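Local coordinates for RabGAP/TBC protein (Chlamydomonas reinhardtii, PDB 4P17) that probably acts as a GTPase-activating protein for Rab GTPases through its TBC domain in the flagellum, although its function there is not established, at residues A[92-97]-A[171-176]; A[132-137]-A[156-161]. All coordinates share one frame; numbering follows the deposited sequence.

Following the chain from the N terminus, of the four helices involved helix 94-102 comes first, then helix 128-144, helix 153-164 and helix 169-183, all within the TBC domain. Contact 1 joins the first of these to the last and so closes the longer loop, with 73 residues between its segments. Contact 2 closes a shorter one inside it, pairing the two middle helices across 18 residues. The centres of the two contacts lie about 12 Å apart, and they touch directly: Tyr95 OH packs on Val137 CG2 at 3.6 Å, and Leu176 CD2 meets Val158 CG2 at 3.7 Å. Together they tie four helices of this all-helical domain to one another.

Contact 1 (A[92-97]-A[171-176]); sequences ANYYSI and AAFWLL
Tyr95 lays the CD1 corner of its ring over one face of Phe173, with CD1 3.4 Å from Phe173 CG and displaced toward the rim of that ring. The two side chains slide past each other in opposite directions, and their planes stand at 52°, neither stacked nor perpendicular. CE1 of Tyr95 also reaches back along the phenylalanine, to its CB at 3.6 Å. One residue earlier, Tyr94 crosses Trp174 at about a right angle, side chain against side chain: Tyr94 CD2 comes within 3.6 Å of Trp174 CH2 on the six-membered ring, with the planes at 32°. The tyrosine points CG anti to its backbone nitrogen (chi1 -176°), which carries the ring toward helix 169-183. Phe173 CZ lies at the edge of the Tyr94 ring, 4.3 Å from CE2, while Phe173 CE2 sits over the centre of one face of the indole, binding the two aromatic pairs into one cluster. Replacing Phe173 with an alanine would probably open a gap beside Tyr95 CD1 and strip that indole face of its partner, leaving both rings freer to shift. The polar ends look elsewhere: Tyr94 OH hydrogen-bonds His144 ND1 and Trp174 NE1 hydrogen-bonds Glu170 OE2. Between 92-97 and 171-176 the contact is therefore made of carbon, nearly all of it aromatic, while bonds to other residues satisfy the hydroxyl and the indole nitrogen.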
ATOM      1  N   ALA A  92      19.551   5.716  19.002  1.00 18.05           N
ATOM      2  CA  ALA A  92      18.826   6.855  18.410  1.00 16.89           C
ATOM      3  C   ALA A  92      19.476   7.368  17.129  1.00 21.26           C
ATOM      4  O   ALA A  92      18.823   8.009  16.304  1.00 22.09           O
ATOM      5  CB  ALA A  92      18.703   7.981  19.412  1.00 24.49           C
ATOM      6  N   ASN A  93      20.765   7.083  16.962  1.00 24.03           N
ATOM      7  CA  ASN A  93      21.504   7.572  15.799  1.00 26.05           C
ATOM      8  C   ASN A  93      21.577   6.511  14.710  1.00 22.79           C
ATOM      9  O   ASN A  93      22.316   6.669  13.745  1.00 23.15           O
ATOM     10  CB  ASN A  93      22.925   8.001  16.192  1.00 22.69           C
ATOM     11  CG  ASN A  93      23.761   6.850  16.679  1.00 26.82           C
ATOM     12  OD1 ASN A  93      23.236   5.789  17.023  1.00 32.39           O
ATOM     13  ND2 ASN A  93      25.085   7.047  16.720  1.00 29.66           N
ATOM     14  N   TYR A  94      20.812   5.433  14.872  1.00 24.32           N
ATOM     15  CA  TYR A  94      20.945   4.269  13.998  1.00 18.22           C
ATOM     16  C   TYR A  94      20.588   4.585  12.554  1.00 18.09           C
ATOM     17  O   TYR A  94      21.342   4.248  11.648  1.00 16.76           O
ATOM     18  CB  TYR A  94      20.083   3.102  14.510  1.00 18.57           C
ATOM     19  CG  TYR A  94      20.243   1.824  13.715  1.00 17.53           C
ATOM     20  CD1 TYR A  94      21.278   0.935  13.974  1.00 18.94           C
ATOM     21  CD2 TYR A  94      19.343   1.508  12.698  1.00 13.41           C
ATOM     22  CE1 TYR A  94      21.418  -0.234  13.244  1.00 16.76           C
ATOM     23  CE2 TYR A  94      19.465   0.358  11.967  1.00 11.79           C
ATOM     24  CZ  TYR A  94      20.504  -0.517  12.245  1.00 17.11           C
ATOM     25  OH  TYR A  94      20.597  -1.660  11.527  1.00 19.05           O
ATOM     26  N   TYR A  95      19.451   5.230  12.325  1.00 18.78           N
ATOM     27  CA  TYR A  95      19.059   5.539  10.961  1.00 17.94           C
ATOM     28  C   TYR A  95      20.152   6.387  10.288  1.00 14.14           C
ATOM     29  O   TYR A  95      20.583   6.093   9.179  1.00 20.38           O
ATOM     30  CB  TYR A  95      17.682   6.250  10.924  1.00 17.35           C
ATOM     31  CG  TYR A  95      17.355   6.775   9.553  1.00 15.84           C
ATOM     32  CD1 TYR A  95      17.149   5.908   8.479  1.00 11.81           C
ATOM     33  CD2 TYR A  95      17.296   8.156   9.311  1.00 17.78           C
ATOM     34  CE1 TYR A  95      16.884   6.407   7.192  1.00 16.79           C
ATOM     35  CE2 TYR A  95      17.033   8.652   8.033  1.00 15.70           C
ATOM     36  CZ  TYR A  95      16.820   7.771   6.987  1.00 17.84           C
ATOM     37  OH  TYR A  95      16.556   8.258   5.738  1.00 13.21           O
ATOM     38  N   SER A  96      20.635   7.414  10.975  1.00 26.59           N
ATOM     39  CA  SER A  96      21.643   8.298  10.392  1.00 22.69           C
ATOM     40  C   SER A  96      22.927   7.534  10.044  1.00 18.43           C
ATOM     41  O   SER A  96      23.584   7.849   9.046  1.00 17.89           O
ATOM     42  CB  SER A  96      21.948   9.453  11.348  1.00 25.00           C
ATOM     43  OG  SER A  96      22.717   9.012  12.446  1.00 22.26           O
ATOM     44  N   ILE A  97      23.263   6.519  10.846  1.00 16.16           N
ATOM     45  CA  ILE A  97      24.423   5.668  10.557  1.00 16.31           C
ATOM     46  C   ILE A  97      24.156   4.862   9.293  1.00 13.57           C
ATOM     47  O   ILE A  97      25.017   4.734   8.437  1.00 12.23           O
ATOM     48  CB  ILE A  97      24.753   4.704  11.719  1.00 17.36           C
ATOM     49  CG1 ILE A  97      25.342   5.481  12.901  1.00 25.25           C
ATOM     50  CG2 ILE A  97      25.779   3.653  11.286  1.00 16.55           C
ATOM     51  CD1 ILE A  97      25.358   4.717  14.200  1.00 23.59           C
ATOM     52  N   ALA A 171      10.820   7.762   9.967  1.00 10.63           N
ATOM     53  CA  ALA A 171       9.578   7.001  10.144  1.00  7.29           C
ATOM     54  C   ALA A 171       9.374   6.022   8.980  1.00  5.34           C
ATOM     55  O   ALA A 171       9.005   4.867   9.150  1.00  7.52           O
ATOM     56  CB  ALA A 171       8.399   7.940  10.252  1.00 11.82           C
ATOM     57  N   ALA A 172       9.581   6.524   7.797  1.00  4.54           N
ATOM     58  CA  ALA A 172       9.423   5.709   6.602  1.00  4.93           C
ATOM     59  C   ALA A 172      10.399   4.542   6.612  1.00  6.26           C
ATOM     60  O   ALA A 172      10.037   3.418   6.296  1.00  6.98           O
ATOM     61  CB  ALA A 172       9.593   6.582   5.374  1.00  5.06           C
ATOM     62  N   PHE A 173      11.641   4.793   7.034  1.00  5.24           N
ATOM     63  CA  PHE A 173      12.615   3.734   7.191  1.00  4.02           C
ATOM     64  C   PHE A 173      12.163   2.632   8.178  1.00  6.93           C
ATOM     65  O   PHE A 173      12.266   1.454   7.902  1.00  5.67           O
ATOM     66  CB  PHE A 173      13.950   4.335   7.650  1.00  4.87           C
ATOM     67  CG  PHE A 173      14.980   3.305   8.000  1.00  6.64           C
ATOM     68  CD1 PHE A 173      15.831   2.790   7.021  1.00  6.01           C
ATOM     69  CD2 PHE A 173      15.127   2.886   9.317  1.00  8.61           C
ATOM     70  CE1 PHE A 173      16.795   1.858   7.344  1.00  5.30           C
ATOM     71  CE2 PHE A 173      16.070   1.919   9.657  1.00  8.54           C
ATOM     72  CZ  PHE A 173      16.915   1.426   8.685  1.00 11.59           C
ATOM     73  N   TRP A 174      11.621   3.013   9.327  1.00  6.96           N
ATOM     74  CA  TRP A 174      11.247   2.012  10.303  1.00  7.59           C
ATOM     75  C   TRP A 174       9.941   1.284   9.885  1.00  9.39           C
ATOM     76  O   TRP A 174       9.765   0.088  10.167  1.00  6.97           O
ATOM     77  CB  TRP A 174      11.138   2.656  11.690  1.00  9.84           C
ATOM     78  CG  TRP A 174      12.491   2.976  12.219  1.00  8.74           C
ATOM     79  CD1 TRP A 174      13.014   4.208  12.480  1.00 12.15           C
ATOM     80  CD2 TRP A 174      13.513   2.028  12.552  1.00 11.76           C
ATOM     81  NE1 TRP A 174      14.304   4.083  12.976  1.00 10.22           N
ATOM     82  CE2 TRP A 174      14.635   2.757  13.009  1.00 12.79           C
ATOM     83  CE3 TRP A 174      13.588   0.636  12.505  1.00 10.98           C
ATOM     84  CZ2 TRP A 174      15.816   2.129  13.421  1.00 18.75           C
ATOM     85  CZ3 TRP A 174      14.765   0.015  12.876  1.00 10.73           C
ATOM     86  CH2 TRP A 174      15.862   0.765  13.343  1.00 16.66           C
ATOM     87  N   LEU A 175       9.070   1.975   9.165  1.00  9.51           N
ATOM     88  CA  LEU A 175       7.842   1.330   8.665  1.00  9.32           C
ATOM     89  C   LEU A 175       8.185   0.326   7.559  1.00  7.51           C
ATOM     90  O   LEU A 175       7.610  -0.761   7.504  1.00  7.27           O
ATOM     91  CB  LEU A 175       6.834   2.372   8.174  1.00 10.76           C
ATOM     92  CG  LEU A 175       5.442   1.873   7.757  1.00 10.13           C
ATOM     93  CD1 LEU A 175       4.596   1.348   8.942  1.00  7.02           C
ATOM     94  CD2 LEU A 175       4.683   3.012   7.093  1.00 11.27           C
ATOM     95  N   LEU A 176       9.116   0.690   6.681  1.00  6.72           N
ATOM     96  CA  LEU A 176       9.608  -0.218   5.661  1.00  4.64           C
ATOM     97  C   LEU A 176      10.234  -1.466   6.335  1.00  6.34           C
ATOM     98  O   LEU A 176       9.990  -2.596   5.931  1.00  6.93           O
ATOM     99  CB  LEU A 176      10.621   0.501   4.769  1.00  4.65           C
ATOM    100  CG  LEU A 176      11.221  -0.348   3.644  1.00  6.53           C
ATOM    101  CD1 LEU A 176      10.155  -0.770   2.615  1.00  8.98           C
ATOM    102  CD2 LEU A 176      12.348   0.411   2.970  1.00  3.20           C
TER

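Contact 2 (A[132-137]-A[156-161]); sequences AALCRV and TIVGLM
Leu134 swings CG anti to its backbone nitrogen (chi1 -178°), and a chi2 of 135°, off the usual staggered values, turns CD1 onto Gly159; Val137 and Val158 likewise each set CG1 anti to the backbone nitrogen, and these two methyls meet. This is helix-on-helix packing within the all-helical TBC fold: segments 132-137 and 156-161, on helices 128-144 and 153-164, run at 119° with axes 9.8 Å apart at closest approach. The valines cross obliquely, CG1 of Val137 to CG1 of Val158 at 3.7 Å, and CB of Val137 stands only slightly farther from the same methyl. Leu134 CG also borders Val158 CG1, more loosely, at 4.5 Å. All four touching residues are buried, and the side chains that meet are all apolar. Around them the layer continues, since Met161 packs on Trp250 of helix 243-256. On the flank of helix 128-144, Arg136 makes a salt bridge to Glu169. Gly159 lets the leucine come so near: a beta carbon on it would lie about 3.2 Å from Leu134 CD1. As it is, Leu134 CD1 rests 3.4 Å from Gly159 CA, tighter than usual van der Waals contact, and 3.6 Å from Gly159 N.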
ATOM      1  N   ALA A 132      15.852  13.029  -3.165  1.00  8.60           N
ATOM      2  CA  ALA A 132      17.002  12.771  -2.274  1.00  8.48           C
ATOM      3  C   ALA A 132      16.548  12.064  -1.028  1.00  6.77           C
ATOM      4  O   ALA A 132      17.192  11.130  -0.570  1.00  8.77           O
ATOM      5  CB  ALA A 132      17.725  14.039  -1.925  1.00  6.39           C
ATOM      6  N   ALA A 133      15.404  12.481  -0.507  1.00  5.77           N
ATOM      7  CA  ALA A 133      14.817  11.841   0.666  1.00  6.52           C
ATOM      8  C   ALA A 133      14.488  10.389   0.415  1.00  6.80           C
ATOM      9  O   ALA A 133      14.818   9.514   1.199  1.00 10.67           O
ATOM     10  CB  ALA A 133      13.560  12.595   1.084  1.00  5.02           C
ATOM     11  N   LEU A 134      13.880  10.126  -0.730  1.00  4.59           N
ATOM     12  CA  LEU A 134      13.478   8.778  -1.069  1.00  7.03           C
ATOM     13  C   LEU A 134      14.716   7.909  -1.243  1.00  6.93           C
ATOM     14  O   LEU A 134      14.775   6.755  -0.815  1.00  8.41           O
ATOM     15  CB  LEU A 134      12.619   8.830  -2.321  1.00  5.10           C
ATOM     16  CG  LEU A 134      12.041   7.522  -2.848  1.00 16.64           C
ATOM     17  CD1 LEU A 134      10.582   7.697  -3.205  1.00 17.65           C
ATOM     18  CD2 LEU A 134      12.825   7.129  -4.035  1.00 18.09           C
ATOM     19  N   CYS A 135      15.739   8.484  -1.841  1.00  9.42           N
ATOM     20  CA  CYS A 135      16.975   7.743  -2.058  0.63 11.68           C
ATOM     21  C   CYS A 135      17.651   7.440  -0.721  1.00 14.02           C
ATOM     22  O   CYS A 135      18.146   6.335  -0.511  1.00 10.61           O
ATOM     23  CB  CYS A 135      17.917   8.515  -2.981  0.63 11.02           C
ATOM     24  SG  CYS A 135      17.423   8.471  -4.720  0.63 13.73           S
ATOM     25  N   ARG A 136      17.661   8.412   0.182  1.00  8.75           N
ATOM     26  CA  ARG A 136      18.268   8.206   1.494  1.00 11.49           C
ATOM     27  C   ARG A 136      17.625   7.033   2.223  1.00  6.60           C
ATOM     28  O   ARG A 136      18.302   6.140   2.703  1.00  9.87           O
ATOM     29  CB  ARG A 136      18.165   9.475   2.337  1.00 11.10           C
ATOM     30  CG  ARG A 136      19.270  10.469   2.043  1.00 12.15           C
ATOM     31  CD  ARG A 136      19.353  11.575   3.110  1.00 16.82           C
ATOM     32  NE  ARG A 136      18.116  12.329   3.207  1.00 16.44           N
ATOM     33  CZ  ARG A 136      17.843  13.415   2.493  1.00  9.36           C
ATOM     34  NH1 ARG A 136      18.713  13.891   1.612  1.00 15.41           N
ATOM     35  NH2 ARG A 136      16.688  14.033   2.652  1.00 18.21           N
ATOM     36  N   VAL A 137      16.299   6.989   2.231  1.00  6.18           N
ATOM     37  CA  VAL A 137      15.623   5.905   2.944  1.00 10.01           C
ATOM     38  C   VAL A 137      15.966   4.555   2.340  1.00 10.51           C
ATOM     39  O   VAL A 137      16.243   3.579   3.059  1.00  7.15           O
ATOM     40  CB  VAL A 137      14.114   6.114   2.920  1.00  6.52           C
ATOM     41  CG1 VAL A 137      13.367   4.884   3.483  1.00  9.39           C
ATOM     42  CG2 VAL A 137      13.779   7.354   3.699  1.00 10.27           C
ATOM     43  N   THR A 156       8.287   2.891  -5.073  1.00  7.53           N
ATOM     44  CA  THR A 156       7.014   3.588  -4.965  1.00  5.72           C
ATOM     45  C   THR A 156       6.379   3.375  -3.574  1.00  4.91           C
ATOM     46  O   THR A 156       5.689   4.245  -3.061  1.00  5.61           O
ATOM     47  CB  THR A 156       6.019   3.170  -6.107  1.00  8.34           C
ATOM     48  OG1 THR A 156       5.807   1.759  -6.096  1.00 13.06           O
ATOM     49  CG2 THR A 156       6.568   3.605  -7.493  1.00 10.32           C
ATOM     50  N   ILE A 157       6.650   2.243  -2.932  1.00  8.11           N
ATOM     51  CA  ILE A 157       6.226   2.053  -1.539  1.00  7.46           C
ATOM     52  C   ILE A 157       6.789   3.147  -0.622  1.00  7.46           C
ATOM     53  O   ILE A 157       6.085   3.791   0.129  1.00  8.06           O
ATOM     54  CB  ILE A 157       6.661   0.664  -1.023  1.00  5.41           C
ATOM     55  CG1 ILE A 157       5.902  -0.430  -1.784  1.00  6.63           C
ATOM     56  CG2 ILE A 157       6.358   0.516   0.477  1.00  3.56           C
ATOM     57  CD1 ILE A 157       6.326  -1.826  -1.460  1.00  6.63           C
ATOM     58  N   VAL A 158       8.089   3.385  -0.686  1.00  7.99           N
ATOM     59  CA  VAL A 158       8.665   4.349   0.215  1.00  1.82           C
ATOM     60  C   VAL A 158       8.231   5.757  -0.161  1.00  4.59           C
ATOM     61  O   VAL A 158       8.090   6.624   0.712  1.00  6.87           O
ATOM     62  CB  VAL A 158      10.199   4.237   0.238  1.00  5.97           C
ATOM     63  CG1 VAL A 158      10.819   5.478   0.918  1.00 12.17           C
ATOM     64  CG2 VAL A 158      10.582   2.987   0.920  1.00  4.41           C
ATOM     65  N   GLY A 159       7.985   5.977  -1.454  1.00  7.39           N
ATOM     66  CA  GLY A 159       7.497   7.253  -1.925  1.00  6.00           C
ATOM     67  C   GLY A 159       6.151   7.555  -1.296  1.00  6.24           C
ATOM     68  O   GLY A 159       5.914   8.644  -0.797  1.00  7.15           O
ATOM     69  N   LEU A 160       5.250   6.578  -1.290  1.00  8.62           N
ATOM     70  CA  LEU A 160       3.956   6.825  -0.686  1.00  2.39           C
ATOM     71  C   LEU A 160       4.070   6.863   0.812  1.00  5.82           C
ATOM     72  O   LEU A 160       3.344   7.598   1.452  1.00  8.26           O
ATOM     73  CB  LEU A 160       2.919   5.781  -1.136  1.00  8.33           C
ATOM     74  CG  LEU A 160       1.676   6.314  -1.847  1.00 16.06           C
ATOM     75  CD1 LEU A 160       2.014   7.178  -3.027  1.00 21.36           C
ATOM     76  CD2 LEU A 160       0.846   5.106  -2.316  1.00 10.84           C
ATOM     77  N   MET A 161       4.990   6.089   1.393  1.00  4.93           N
ATOM     78  CA  MET A 161       5.203   6.183   2.823  1.00  9.71           C
ATOM     79  C   MET A 161       5.654   7.596   3.202  1.00  7.75           C
ATOM     80  O   MET A 161       5.123   8.186   4.148  1.00 10.26           O
ATOM     81  CB  MET A 161       6.234   5.167   3.289  1.00  4.00           C
ATOM     82  CG  MET A 161       5.741   3.752   3.350  1.00  3.66           C
ATOM     83  SD  MET A 161       7.116   2.798   4.037  1.00  7.84           S
ATOM     84  CE  MET A 161       6.394   1.143   4.045  1.00  9.99           C
TER